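Local coordinates for methyl-accepting chemotaxis protein, putative (PDB 3OOV) that probably takes part in chemotaxis signalling, with a GAF domain that, as in relatives, may sense a small ligand and pair with a second copy, at residues S9-S14 and L21-E26; S102-D105 and A109-S112; R83-I88 and T144-I149; V37-A42 and C118-K123; T44-L49 and K78-R83. All coordinates share one frame; numbering follows the deposited sequence.

Contact 1: S9-S14 and L21-E26; sequences SRIQKS and LRLCAE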
# COMPACT_ATOMS: atom_id res chain seq x y z
N SER A 9 -4.93 -12.55 24.36
CA SER A 9 -5.62 -13.46 25.25
C SER A 9 -7.14 -13.15 25.34
O SER A 9 -7.97 -14.07 25.27
CB SER A 9 -4.94 -13.43 26.62
OG SER A 9 -5.58 -14.33 27.49
N ARG A 10 -7.51 -11.89 25.47
CA ARG A 10 -8.92 -11.51 25.63
C ARG A 10 -9.74 -11.58 24.33
O ARG A 10 -10.94 -11.82 24.35
CB ARG A 10 -9.01 -10.15 26.27
CG ARG A 10 -9.11 -10.30 27.77
CD ARG A 10 -8.28 -9.31 28.55
NE ARG A 10 -8.61 -7.93 28.28
CZ ARG A 10 -7.68 -6.99 28.07
NH1 ARG A 10 -6.38 -7.31 28.11
NH2 ARG A 10 -8.05 -5.72 27.82
N ILE A 11 -9.06 -11.38 23.21
CA ILE A 11 -9.68 -11.49 21.90
C ILE A 11 -10.19 -12.94 21.79
O ILE A 11 -11.38 -13.20 21.61
CB ILE A 11 -8.68 -11.07 20.78
CG1 ILE A 11 -8.54 -9.54 20.80
CG2 ILE A 11 -9.11 -11.62 19.42
CD1 ILE A 11 -7.41 -8.97 19.93
N GLN A 12 -9.23 -13.85 21.98
CA GLN A 12 -9.37 -15.28 22.05
C GLN A 12 -10.63 -15.73 22.80
O GLN A 12 -11.37 -16.59 22.34
CB GLN A 12 -8.11 -15.79 22.73
CG GLN A 12 -7.53 -17.13 22.26
CD GLN A 12 -7.08 -17.18 20.78
OE1 GLN A 12 -5.88 -17.25 20.50
NE2 GLN A 12 -8.05 -17.19 19.84
N LYS A 13 -10.91 -15.07 23.92
CA LYS A 13 -12.04 -15.43 24.81
C LYS A 13 -13.40 -14.93 24.34
O LYS A 13 -14.43 -15.35 24.83
CB LYS A 13 -11.76 -14.86 26.20
CG LYS A 13 -11.18 -15.83 27.20
CD LYS A 13 -12.39 -16.56 27.91
CE LYS A 13 -12.12 -16.78 29.41
NZ LYS A 13 -11.99 -15.49 30.20
N SER A 14 -13.42 -14.01 23.38
CA SER A 14 -14.68 -13.41 22.94
C SER A 14 -15.29 -14.15 21.75
O SER A 14 -14.57 -14.69 20.92
CB SER A 14 -14.47 -11.95 22.55
OG SER A 14 -15.65 -11.44 21.96
N LEU A 21 -13.31 -6.19 18.03
CA LEU A 21 -12.89 -4.99 17.34
C LEU A 21 -12.59 -3.91 18.40
O LEU A 21 -11.52 -3.31 18.36
CB LEU A 21 -13.97 -4.55 16.36
CG LEU A 21 -14.09 -5.59 15.23
CD1 LEU A 21 -15.19 -5.20 14.27
CD2 LEU A 21 -12.77 -5.80 14.43
N ARG A 22 -13.48 -3.75 19.38
CA ARG A 22 -13.22 -2.80 20.43
C ARG A 22 -11.89 -3.07 21.17
O ARG A 22 -11.07 -2.15 21.35
CB ARG A 22 -14.43 -2.62 21.36
CG ARG A 22 -15.60 -1.86 20.71
CD ARG A 22 -16.71 -1.50 21.72
NE ARG A 22 -17.14 -2.68 22.47
CZ ARG A 22 -18.20 -3.46 22.17
NH1 ARG A 22 -19.01 -3.20 21.14
NH2 ARG A 22 -18.45 -4.52 22.93
N LEU A 23 -11.63 -4.32 21.48
CA LEU A 23 -10.38 -4.74 22.14
C LEU A 23 -9.16 -4.57 21.28
O LEU A 23 -8.06 -4.21 21.79
CB LEU A 23 -10.45 -6.22 22.51
CG LEU A 23 -11.32 -6.65 23.69
CD1 LEU A 23 -11.63 -8.19 23.56
CD2 LEU A 23 -10.60 -6.32 25.07
N CYS A 24 -9.29 -4.84 19.98
CA CYS A 24 -8.21 -4.46 19.07
C CYS A 24 -7.89 -2.96 19.14
O CYS A 24 -6.71 -2.57 19.06
CB CYS A 24 -8.56 -4.81 17.63
SG CYS A 24 -8.35 -6.54 17.25
N ALA A 25 -8.92 -2.13 19.20
CA ALA A 25 -8.73 -0.70 19.13
C ALA A 25 -8.15 -0.26 20.50
O ALA A 25 -7.18 0.51 20.57
CB ALA A 25 -10.01 -0.03 18.84
N GLU A 26 -8.70 -0.80 21.59
CA GLU A 26 -8.09 -0.67 22.93
C GLU A 26 -6.63 -0.95 22.96
O GLU A 26 -5.86 -0.09 23.39
CB GLU A 26 -8.85 -1.42 24.04
CG GLU A 26 -10.19 -0.66 24.34
CD GLU A 26 -11.19 -1.37 25.34
OE1 GLU A 26 -12.40 -0.97 25.34
OE2 GLU A 26 -10.77 -2.27 26.13
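L23 points toward the helix of S9-S14 and meets both R10 and I11. The two helical segments run almost exactly antiparallel, at 174°, with their axes 9.7 Å apart. I11 and L23 are the residues whose backbones come nearest each other, with CA atoms 6.8 Å apart. The close-packed side lies toward the protein. There I11 CD1 reaches C24 SG at 3.7 Å. The CG1 branch of I11 lies anti to its carbonyl carbon (chi1 -75°), and this carries CD1 across to the sulfur. I11 CG1 also passes L23 CB at 4.2 Å, the two side chains sliding by each other in opposite directions. Helix 7-13 and helix 17-31 thus form an antiparallel helical hairpin at the N-terminal end of the chain, packed beside the GAF sheet. Helix 143-167 lies beneath it, with A159 against I11 and A156 against C24. L23 CD1 rests near the backbone oxygen of R10, 3.8 Å from R10 O. The other methyl, CD2, turns to the looser, partly exposed side. It lies 3.8 Å from R10 NH2, where the bent arginine chain crosses the leucine at about a right angle. With an alanine in place of the leucine both methyls go, which would probably open a gap over the R10 backbone and leave the R10 guanidinium freer to turn. R10 NH2 stays 4.7 Å from E26 OE2, so the opposite charges do not touch, though they may attract weakly. E26 OE1 is hydrogen-bonded to a glycerol, probably from the crystallisation liquor.

Contact 2: S102-D105 and A109-S112; sequences SPYD and ALRS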
# COMPACT_ATOMS: atom_id res chain seq x y z
N SER A 102 -18.83 14.93 2.78
CA SER A 102 -20.06 14.61 3.57
C SER A 102 -20.65 13.25 3.17
O SER A 102 -20.83 13.02 1.99
CB SER A 102 -21.14 15.67 3.37
OG SER A 102 -22.10 15.47 4.41
N PRO A 103 -21.02 12.35 4.12
CA PRO A 103 -21.12 12.59 5.56
C PRO A 103 -19.86 12.27 6.34
O PRO A 103 -19.85 12.53 7.56
CB PRO A 103 -22.28 11.66 5.99
CG PRO A 103 -22.07 10.42 5.09
CD PRO A 103 -21.66 11.07 3.74
N TYR A 104 -18.83 11.66 5.69
CA TYR A 104 -17.61 11.25 6.44
C TYR A 104 -16.92 12.48 7.14
O TYR A 104 -16.35 12.36 8.23
CB TYR A 104 -16.60 10.54 5.53
CG TYR A 104 -16.92 9.11 5.03
CD1 TYR A 104 -16.27 8.01 5.57
CD2 TYR A 104 -17.82 8.88 3.97
CE1 TYR A 104 -16.51 6.72 5.11
CE2 TYR A 104 -18.06 7.59 3.48
CZ TYR A 104 -17.42 6.53 4.06
OH TYR A 104 -17.63 5.24 3.65
N ASP A 105 -16.97 13.65 6.53
CA ASP A 105 -16.20 14.78 7.03
C ASP A 105 -16.96 15.57 8.13
O ASP A 105 -16.47 16.58 8.62
CB ASP A 105 -15.80 15.69 5.87
CG ASP A 105 -16.96 16.50 5.30
OD1 ASP A 105 -16.67 17.33 4.42
OD2 ASP A 105 -18.14 16.33 5.69
N ALA A 109 -13.76 12.04 14.41
CA ALA A 109 -12.88 10.91 14.59
C ALA A 109 -12.16 10.59 13.29
O ALA A 109 -11.09 10.01 13.36
CB ALA A 109 -13.67 9.67 15.09
N LEU A 110 -12.78 10.97 12.16
CA LEU A 110 -12.33 10.74 10.80
C LEU A 110 -11.69 11.96 10.13
O LEU A 110 -11.30 11.87 8.94
CB LEU A 110 -13.52 10.29 9.89
CG LEU A 110 -14.18 8.99 10.32
CD1 LEU A 110 -15.18 8.54 9.26
CD2 LEU A 110 -13.14 7.84 10.55
N ARG A 111 -11.56 13.07 10.86
CA ARG A 111 -11.05 14.30 10.22
C ARG A 111 -9.52 14.50 10.22
O ARG A 111 -9.09 15.58 9.96
CB ARG A 111 -11.66 15.52 10.89
CG ARG A 111 -13.02 15.85 10.45
CD ARG A 111 -13.39 17.08 11.23
NE ARG A 111 -14.73 17.40 10.85
CZ ARG A 111 -15.55 18.12 11.59
NH1 ARG A 111 -15.13 18.63 12.74
NH2 ARG A 111 -16.78 18.34 11.15
N SER A 112 -8.72 13.50 10.47
CA SER A 112 -7.28 13.71 10.45
C SER A 112 -6.86 14.06 9.02
O SER A 112 -7.43 13.56 8.05
CB SER A 112 -6.60 12.46 10.93
OG SER A 112 -5.24 12.74 11.22
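L110 opens the contact from the second segment, its side chain directed at Y104. CB of L110 sits 3.9 Å from Y104 O. Farther out, L110 CD1 reaches Y104 CD1 at 3.9 Å, the leucine meeting the tyrosine ring at a slant. The leucine CG lies anti to its carbonyl carbon (chi1 -61°), which leads the methyl to the ring. This pairing is largely buried. L67 of strand 66-68 touches both side chains, and F51 of strand 48-55 adds to the apolar surroundings of L110. The tyrosine hydroxyl is hydrogen-bonded to P68 O, so the far end of the ring is also tied to strand 66-68. Both segments belong to the long connection between strands 86-88 and 115-122, which packs over the sheet of the GAF domain. Each includes part of a short 3-10 stretch. A glycerol, probably from the crystallisation liquor, hydrogen-bonds A109 O, L110 O and S112 N here; GAF domains often hold ligands in a pocket over this sheet, but no natural ligand is seen. Next comes R111, at the exposed side. Its chain is extended from CG to NE and grips one atom, D105 O, side-on with two nitrogens. R111 NE donates to D105 O at 2.9 Å, from 40° above the carbonyl plane. R111 NH2 donates to D105 O at 3.1 Å, in the carbonyl plane and on a lone pair. The oxygen lies in the guanidinium plane. The carboxylate stands apart, D105 OD2 being 6.0 Å from R111 NH2.

Contact 3: R83-I88 and T144-I149; sequences RQVYMI and TDVDTI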
# COMPACT_ATOMS: atom_id res chain seq x y z
N ARG A 83 -8.18 -3.35 -1.29
CA ARG A 83 -7.52 -4.13 -0.20
C ARG A 83 -6.06 -3.69 -0.05
O ARG A 83 -5.16 -4.49 0.12
CB ARG A 83 -7.62 -5.65 -0.45
CG ARG A 83 -9.05 -6.16 -0.51
CD ARG A 83 -9.09 -7.72 -0.71
NE ARG A 83 -8.99 -8.11 -2.13
CZ ARG A 83 -8.04 -8.88 -2.65
NH1 ARG A 83 -7.06 -9.39 -1.89
NH2 ARG A 83 -8.09 -9.14 -3.95
N GLN A 84 -5.83 -2.41 -0.13
CA GLN A 84 -4.48 -1.90 -0.04
C GLN A 84 -4.37 -0.95 1.19
O GLN A 84 -5.30 -0.19 1.46
CB GLN A 84 -4.09 -1.19 -1.35
CG GLN A 84 -2.63 -1.48 -1.85
CD GLN A 84 -2.32 -2.96 -2.14
OE1 GLN A 84 -1.22 -3.44 -1.82
NE2 GLN A 84 -3.30 -3.70 -2.73
N VAL A 85 -3.27 -1.06 1.93
CA VAL A 85 -2.86 -0.06 2.95
C VAL A 85 -2.61 1.25 2.24
O VAL A 85 -1.82 1.29 1.24
CB VAL A 85 -1.62 -0.50 3.71
CG1 VAL A 85 -1.17 0.59 4.74
CG2 VAL A 85 -1.88 -1.83 4.41
N TYR A 86 -3.31 2.30 2.69
CA TYR A 86 -3.07 3.67 2.21
C TYR A 86 -2.39 4.43 3.33
O TYR A 86 -2.97 4.58 4.40
CB TYR A 86 -4.33 4.42 1.75
CG TYR A 86 -4.75 4.05 0.33
CD1 TYR A 86 -4.33 4.78 -0.78
CD2 TYR A 86 -5.55 2.90 0.10
CE1 TYR A 86 -4.76 4.41 -2.10
CE2 TYR A 86 -5.91 2.49 -1.22
CZ TYR A 86 -5.53 3.25 -2.30
OH TYR A 86 -5.91 2.79 -3.58
N MSE A 87 -1.16 4.85 3.11
CA MSE A 87 -0.50 5.61 4.14
C MSE A 87 -0.40 7.03 3.66
O MSE A 87 0.19 7.30 2.63
CB MSE A 87 0.80 4.97 4.64
CG MSE A 87 1.79 4.51 3.62
SE MSE A 87 3.29 3.54 4.57
CE MSE A 87 3.46 4.73 6.08
N ILE A 88 -1.16 7.90 4.32
CA ILE A 88 -1.42 9.23 3.80
C ILE A 88 -0.76 10.23 4.76
O ILE A 88 -1.27 10.50 5.85
CB ILE A 88 -2.95 9.52 3.64
CG1 ILE A 88 -3.63 8.43 2.76
CG2 ILE A 88 -3.20 10.91 3.00
CD1 ILE A 88 -3.26 8.51 1.30
N THR A 144 6.92 0.90 10.05
CA THR A 144 6.77 0.03 11.23
C THR A 144 5.41 0.26 11.90
O THR A 144 4.89 -0.63 12.50
CB THR A 144 7.86 0.19 12.31
OG1 THR A 144 7.69 1.46 12.97
CG2 THR A 144 9.25 0.11 11.66
N ASP A 145 4.84 1.47 11.79
CA ASP A 145 3.49 1.67 12.33
C ASP A 145 2.52 0.82 11.49
O ASP A 145 1.65 0.19 12.06
CB ASP A 145 3.06 3.13 12.30
CG ASP A 145 3.93 4.01 13.19
OD1 ASP A 145 3.99 3.75 14.41
OD2 ASP A 145 4.58 4.92 12.63
N VAL A 146 2.67 0.87 10.16
CA VAL A 146 1.87 0.05 9.24
C VAL A 146 1.98 -1.45 9.59
O VAL A 146 0.98 -2.10 9.68
CB VAL A 146 2.22 0.30 7.74
CG1 VAL A 146 1.72 -0.84 6.84
CG2 VAL A 146 1.67 1.63 7.26
N ASP A 147 3.19 -1.96 9.88
CA ASP A 147 3.33 -3.38 10.29
C ASP A 147 2.53 -3.59 11.52
O ASP A 147 1.99 -4.67 11.72
CB ASP A 147 4.77 -3.83 10.65
CG ASP A 147 5.74 -3.70 9.51
OD1 ASP A 147 5.33 -3.61 8.34
OD2 ASP A 147 6.97 -3.67 9.82
N THR A 148 2.53 -2.64 12.44
CA THR A 148 1.82 -2.91 13.69
C THR A 148 0.27 -2.95 13.52
O THR A 148 -0.42 -3.72 14.18
CB THR A 148 2.20 -1.92 14.75
OG1 THR A 148 3.47 -2.28 15.27
CG2 THR A 148 1.21 -1.97 15.88
N ILE A 149 -0.23 -2.08 12.65
CA ILE A 149 -1.66 -1.93 12.41
C ILE A 149 -2.14 -3.17 11.63
O ILE A 149 -3.15 -3.77 12.02
CB ILE A 149 -1.94 -0.56 11.69
CG1 ILE A 149 -1.69 0.61 12.66
CG2 ILE A 149 -3.39 -0.46 11.05
CD1 ILE A 149 -1.51 1.96 11.83
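V85 and V146 mark the nearest approach of the two backbones, with CA atoms 7.9 Å apart. Segment R83-I88 leaves helix 74-82 through R83, which has positive phi (51°), and becomes extended, forming strand 86-88. Segment T144-I149 is regular helix. Side chains alone join the two. V85 and V146 point at each other and meet tip to tip. V85 CG1 lies 3.8 Å from V146 CG1 and 3.9 Å from V146 CG2. In V85 the touching methyl is anti to the backbone N (chi1 178°), which sends it out toward the helix. The second methyl of V146 is shared with M87, a selenomethionine. M87 SE is 3.7 Å from V146 CG2, and M87 CE is 3.8 Å from the same methyl. The M87 chain bends at chi3 (-41°) and crosses the valine at about a right angle, so the selenium and the terminal methyl both bear on it. In the GAF fold this joins the outermost strand of the sheet within this chain, and the residue leading into it, to the long C-terminal helix 143-167, which packs on one face of that sheet. Strand 86-88 pairs with strand 115-122 through backbone bonds of Y86 with I117 and I88 with F115. Q84 OE1 and M87 N make reciprocal hydrogen bonds with M87 N and Q84 OE1 of the second subunit, and K150 of that subunit packs on M87.

Contact 4: V37-A42 and C118-K123; sequences VNILMA and CPIVVK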
# COMPACT_ATOMS: atom_id res chain seq x y z
N VAL A 37 -7.94 5.39 16.84
CA VAL A 37 -8.06 4.08 16.23
C VAL A 37 -9.53 3.90 15.94
O VAL A 37 -10.37 3.84 16.88
CB VAL A 37 -7.51 2.92 17.07
CG1 VAL A 37 -7.73 1.55 16.35
CG2 VAL A 37 -6.00 3.16 17.35
N ASN A 38 -9.81 3.88 14.66
CA ASN A 38 -11.17 3.81 14.15
C ASN A 38 -11.35 2.48 13.40
O ASN A 38 -10.46 2.06 12.61
CB ASN A 38 -11.55 5.03 13.30
CG ASN A 38 -11.40 6.35 14.08
OD1 ASN A 38 -12.07 6.56 15.12
ND2 ASN A 38 -10.48 7.23 13.62
N ILE A 39 -12.42 1.77 13.73
CA ILE A 39 -12.68 0.51 13.02
C ILE A 39 -14.11 0.49 12.47
O ILE A 39 -15.07 0.69 13.22
CB ILE A 39 -12.44 -0.72 13.90
CG1 ILE A 39 -11.05 -0.68 14.50
CG2 ILE A 39 -12.67 -2.08 13.07
CD1 ILE A 39 -10.83 -1.81 15.59
N LEU A 40 -14.23 0.29 11.16
CA LEU A 40 -15.51 0.32 10.45
C LEU A 40 -15.67 -0.99 9.72
O LEU A 40 -14.68 -1.50 9.15
CB LEU A 40 -15.56 1.46 9.46
CG LEU A 40 -15.33 2.85 10.16
CD1 LEU A 40 -13.87 3.28 9.98
CD2 LEU A 40 -16.25 3.97 9.65
N MSE A 41 -16.89 -1.55 9.78
CA MSE A 41 -17.22 -2.88 9.19
C MSE A 41 -18.28 -2.74 8.09
O MSE A 41 -19.28 -1.99 8.27
CB MSE A 41 -17.70 -3.81 10.30
CG MSE A 41 -16.55 -4.07 11.30
SE MSE A 41 -15.09 -5.21 10.50
CE MSE A 41 -16.17 -6.76 10.27
N ALA A 42 -18.03 -3.34 6.93
CA ALA A 42 -19.02 -3.29 5.83
C ALA A 42 -20.32 -3.99 6.24
O ALA A 42 -20.29 -5.01 6.99
CB ALA A 42 -18.45 -3.99 4.61
N CYS A 118 -6.08 0.70 6.68
CA CYS A 118 -5.60 -0.65 6.51
C CYS A 118 -6.84 -1.57 6.39
O CYS A 118 -7.74 -1.47 7.20
CB CYS A 118 -4.72 -1.03 7.68
SG CYS A 118 -4.30 -2.78 7.64
N PRO A 119 -6.93 -2.39 5.35
CA PRO A 119 -8.16 -3.19 5.12
C PRO A 119 -8.16 -4.36 6.09
O PRO A 119 -7.08 -4.81 6.49
CB PRO A 119 -7.99 -3.70 3.68
CG PRO A 119 -6.39 -3.88 3.54
CD PRO A 119 -5.85 -2.70 4.37
N ILE A 120 -9.33 -4.81 6.51
CA ILE A 120 -9.43 -6.07 7.26
C ILE A 120 -9.86 -7.09 6.20
O ILE A 120 -10.88 -6.92 5.55
CB ILE A 120 -10.49 -5.96 8.37
CG1 ILE A 120 -10.07 -4.84 9.38
CG2 ILE A 120 -10.70 -7.38 9.04
CD1 ILE A 120 -11.23 -4.27 10.21
N VAL A 121 -9.08 -8.13 5.98
CA VAL A 121 -9.30 -8.94 4.79
C VAL A 121 -9.55 -10.33 5.26
O VAL A 121 -8.78 -10.91 6.06
CB VAL A 121 -8.08 -8.91 3.79
CG1 VAL A 121 -8.31 -9.88 2.60
CG2 VAL A 121 -7.83 -7.47 3.24
N VAL A 122 -10.67 -10.88 4.79
CA VAL A 122 -11.00 -12.29 5.04
C VAL A 122 -11.11 -13.02 3.68
O VAL A 122 -11.83 -12.57 2.79
CB VAL A 122 -12.26 -12.41 5.95
CG1 VAL A 122 -13.01 -13.74 5.71
CG2 VAL A 122 -11.85 -12.23 7.40
N LYS A 123 -10.30 -14.05 3.51
CA LYS A 123 -10.27 -14.88 2.29
C LYS A 123 -10.27 -14.07 0.99
O LYS A 123 -11.10 -14.29 0.09
CB LYS A 123 -11.40 -15.94 2.30
CG LYS A 123 -10.93 -17.33 2.88
CD LYS A 123 -11.31 -17.60 4.36
CE LYS A 123 -12.61 -18.46 4.48
NZ LYS A 123 -13.23 -18.57 5.89
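This is a buried apolar contact between two strands that are not neighbours in the sheet. Strands 36-42 and 115-122 are separated by strand 125-133, so the side chains of I39 and M41 reach I120 over the intervening strand. The nearest CA atoms, those of M41 and I120, are 8.6 Å apart. One methyl does all the touching from the second segment. I120 CD1 lies 3.9 Å from I39 CG2 and 4.0 Å from the selenium of M41, a selenomethionine. I120 meets both side chains at about a right angle. Its CG1 is anti to the carbonyl carbon (chi1 -62°) and the chain then runs on extended (chi2 159°), which brings CD1 across to the other strand. M41 is bent at both chi2 and chi3, and this fold of its chain brings the selenium to the methyl. I39 offers its shorter branch. The three residues form part of the hydrophobic core on the face of the GAF sheet packed by helices 17-31 and 143-167. F130 of the strand between them touches I39 and I120. Above this face, A25 of helix 17-31 packs on I39 and L21 on M41, while I160 of helix 143-167 also reaches M41.

Contact 5: T44-L49 and K78-R83; sequences TARTSL and KCFTDR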
# COMPACT_ATOMS: atom_id res chain seq x y z
N THR A 44 -23.74 -6.29 5.09
CA THR A 44 -23.78 -7.53 4.35
C THR A 44 -23.79 -7.30 2.83
O THR A 44 -23.20 -8.06 2.11
CB THR A 44 -24.88 -8.55 4.83
OG1 THR A 44 -24.52 -9.84 4.34
CG2 THR A 44 -26.25 -8.21 4.31
N ALA A 45 -24.36 -6.21 2.38
CA ALA A 45 -24.35 -5.86 0.98
C ALA A 45 -23.03 -5.22 0.58
O ALA A 45 -22.79 -5.03 -0.61
CB ALA A 45 -25.50 -4.86 0.68
N ARG A 46 -22.20 -4.84 1.56
CA ARG A 46 -20.91 -4.21 1.27
C ARG A 46 -21.04 -2.91 0.49
O ARG A 46 -20.20 -2.58 -0.32
CB ARG A 46 -19.90 -5.22 0.60
CG ARG A 46 -19.74 -6.49 1.55
CD ARG A 46 -18.57 -7.41 1.26
NE ARG A 46 -18.57 -8.59 2.16
CZ ARG A 46 -17.90 -9.73 1.95
NH1 ARG A 46 -17.12 -9.91 0.87
NH2 ARG A 46 -18.02 -10.71 2.83
N THR A 47 -22.10 -2.18 0.72
CA THR A 47 -22.23 -0.84 0.17
C THR A 47 -22.29 0.22 1.23
O THR A 47 -22.48 1.39 0.92
CB THR A 47 -23.52 -0.71 -0.65
OG1 THR A 47 -24.60 -1.14 0.16
CG2 THR A 47 -23.44 -1.56 -1.98
N SER A 48 -22.21 -0.18 2.50
CA SER A 48 -21.97 0.80 3.57
C SER A 48 -21.00 0.25 4.59
O SER A 48 -20.88 -0.96 4.77
CB SER A 48 -23.28 1.10 4.34
OG SER A 48 -24.21 1.74 3.46
N LEU A 49 -20.45 1.16 5.40
CA LEU A 49 -19.63 0.81 6.55
C LEU A 49 -20.29 1.25 7.86
O LEU A 49 -20.60 2.42 8.02
CB LEU A 49 -18.32 1.57 6.45
CG LEU A 49 -17.32 1.13 5.36
CD1 LEU A 49 -16.12 2.22 5.31
CD2 LEU A 49 -16.82 -0.33 5.55
N LYS A 78 -11.39 3.62 -1.09
CA LYS A 78 -10.32 3.01 -1.95
C LYS A 78 -9.60 1.94 -1.26
O LYS A 78 -9.27 0.92 -1.90
CB LYS A 78 -9.34 4.04 -2.49
CG LYS A 78 -9.93 4.87 -3.60
CD LYS A 78 -9.47 6.32 -3.55
CE LYS A 78 -8.04 6.40 -4.00
NZ LYS A 78 -7.96 5.84 -5.44
N CYS A 79 -9.28 2.15 0.04
CA CYS A 79 -8.68 1.07 0.83
C CYS A 79 -9.53 -0.23 0.76
O CYS A 79 -9.01 -1.37 0.57
CB CYS A 79 -8.57 1.48 2.32
SG CYS A 79 -7.90 0.17 3.35
N PHE A 80 -10.83 -0.05 1.02
CA PHE A 80 -11.76 -1.18 1.10
C PHE A 80 -11.82 -1.91 -0.29
O PHE A 80 -11.66 -3.14 -0.35
CB PHE A 80 -13.16 -0.69 1.46
CG PHE A 80 -14.15 -1.80 1.62
CD1 PHE A 80 -14.29 -2.45 2.87
CD2 PHE A 80 -14.95 -2.20 0.54
CE1 PHE A 80 -15.19 -3.50 3.02
CE2 PHE A 80 -15.88 -3.23 0.68
CZ PHE A 80 -16.02 -3.86 1.93
N THR A 81 -12.00 -1.14 -1.36
CA THR A 81 -12.10 -1.69 -2.73
C THR A 81 -10.81 -2.40 -3.21
O THR A 81 -10.85 -3.49 -3.77
CB THR A 81 -12.58 -0.56 -3.69
OG1 THR A 81 -13.79 0.02 -3.15
CG2 THR A 81 -13.07 -1.11 -4.97
N ASP A 82 -9.65 -1.81 -2.95
CA ASP A 82 -8.37 -2.29 -3.48
C ASP A 82 -7.66 -3.21 -2.51
O ASP A 82 -6.57 -3.73 -2.81
CB ASP A 82 -7.42 -1.10 -3.73
CG ASP A 82 -7.94 -0.09 -4.74
OD1 ASP A 82 -8.97 -0.31 -5.40
OD2 ASP A 82 -7.29 1.00 -4.86
N ARG A 83 -8.18 -3.35 -1.29
CA ARG A 83 -7.52 -4.13 -0.20
C ARG A 83 -6.06 -3.69 -0.05
O ARG A 83 -5.16 -4.49 0.12
CB ARG A 83 -7.62 -5.65 -0.45
CG ARG A 83 -9.05 -6.16 -0.51
CD ARG A 83 -9.09 -7.72 -0.71
NE ARG A 83 -8.99 -8.11 -2.13
CZ ARG A 83 -8.04 -8.88 -2.65
NH1 ARG A 83 -7.06 -9.39 -1.89
NH2 ARG A 83 -8.09 -9.14 -3.95
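F80 holds its ring out from helix 74-82 with CG anti to the backbone N (chi1 -178°), and the ring reaches both R46 and L49. On the other segment, R46 has positive phi (60°), a turn conformation that leaves its CB directed at the helix. L49 has CG anti to its carbonyl carbon (chi1 -72°), which brings CD2 to the ring. The contacts are loose. R46 CB stands 4.3 Å from F80 CZ, at the far end of the ring. L49 CD2 stands 4.3 Å from F80 CD1, nearer its root. Both approach the ring at a slant. T44-L49 holds the turn and the first strand residues of the hairpin formed by strands 36-42 and 48-55. Helix 74-82 packs across the sheet here, on the face turned away from helices 17-31 and 143-167. F80 also lies on A42 of strand 36-42 and A126 of strand 125-133, and L69 touches both F80 and L49. L49 is buried, while R46 is exposed at the border of the contact. Beyond CD the extended chain of R46 leads away from the ring, and its NH1 forms a long, weak ion pair with E125 OE2. At the helix end, R83 NH2 hydrogen-bonds A93 O of the second subunit.

In the fold
All five contacts gather round one antiparallel GAF sheet. Contact 4 lies nearest the middle, its centre about 5 Å from that of the chain. Contact 1 closes first and touches it through helix 17-31 on one face, centres 14 Å apart. Contact 5, 9 Å from contact 4 between centres, packs on the other face and is nested in contact 4's loop. Contacts 3 and 4 meet through neighbouring strands 86-88 and 115-122, and their segments alternate. Contacts 3 and 5 share R83 and touch the second subunit, so this side of the domain takes part in the dimer. Contact 2, nested in the loops of contacts 3 and 4, lies across the chain's centre from contact 1, centres 25 Å apart.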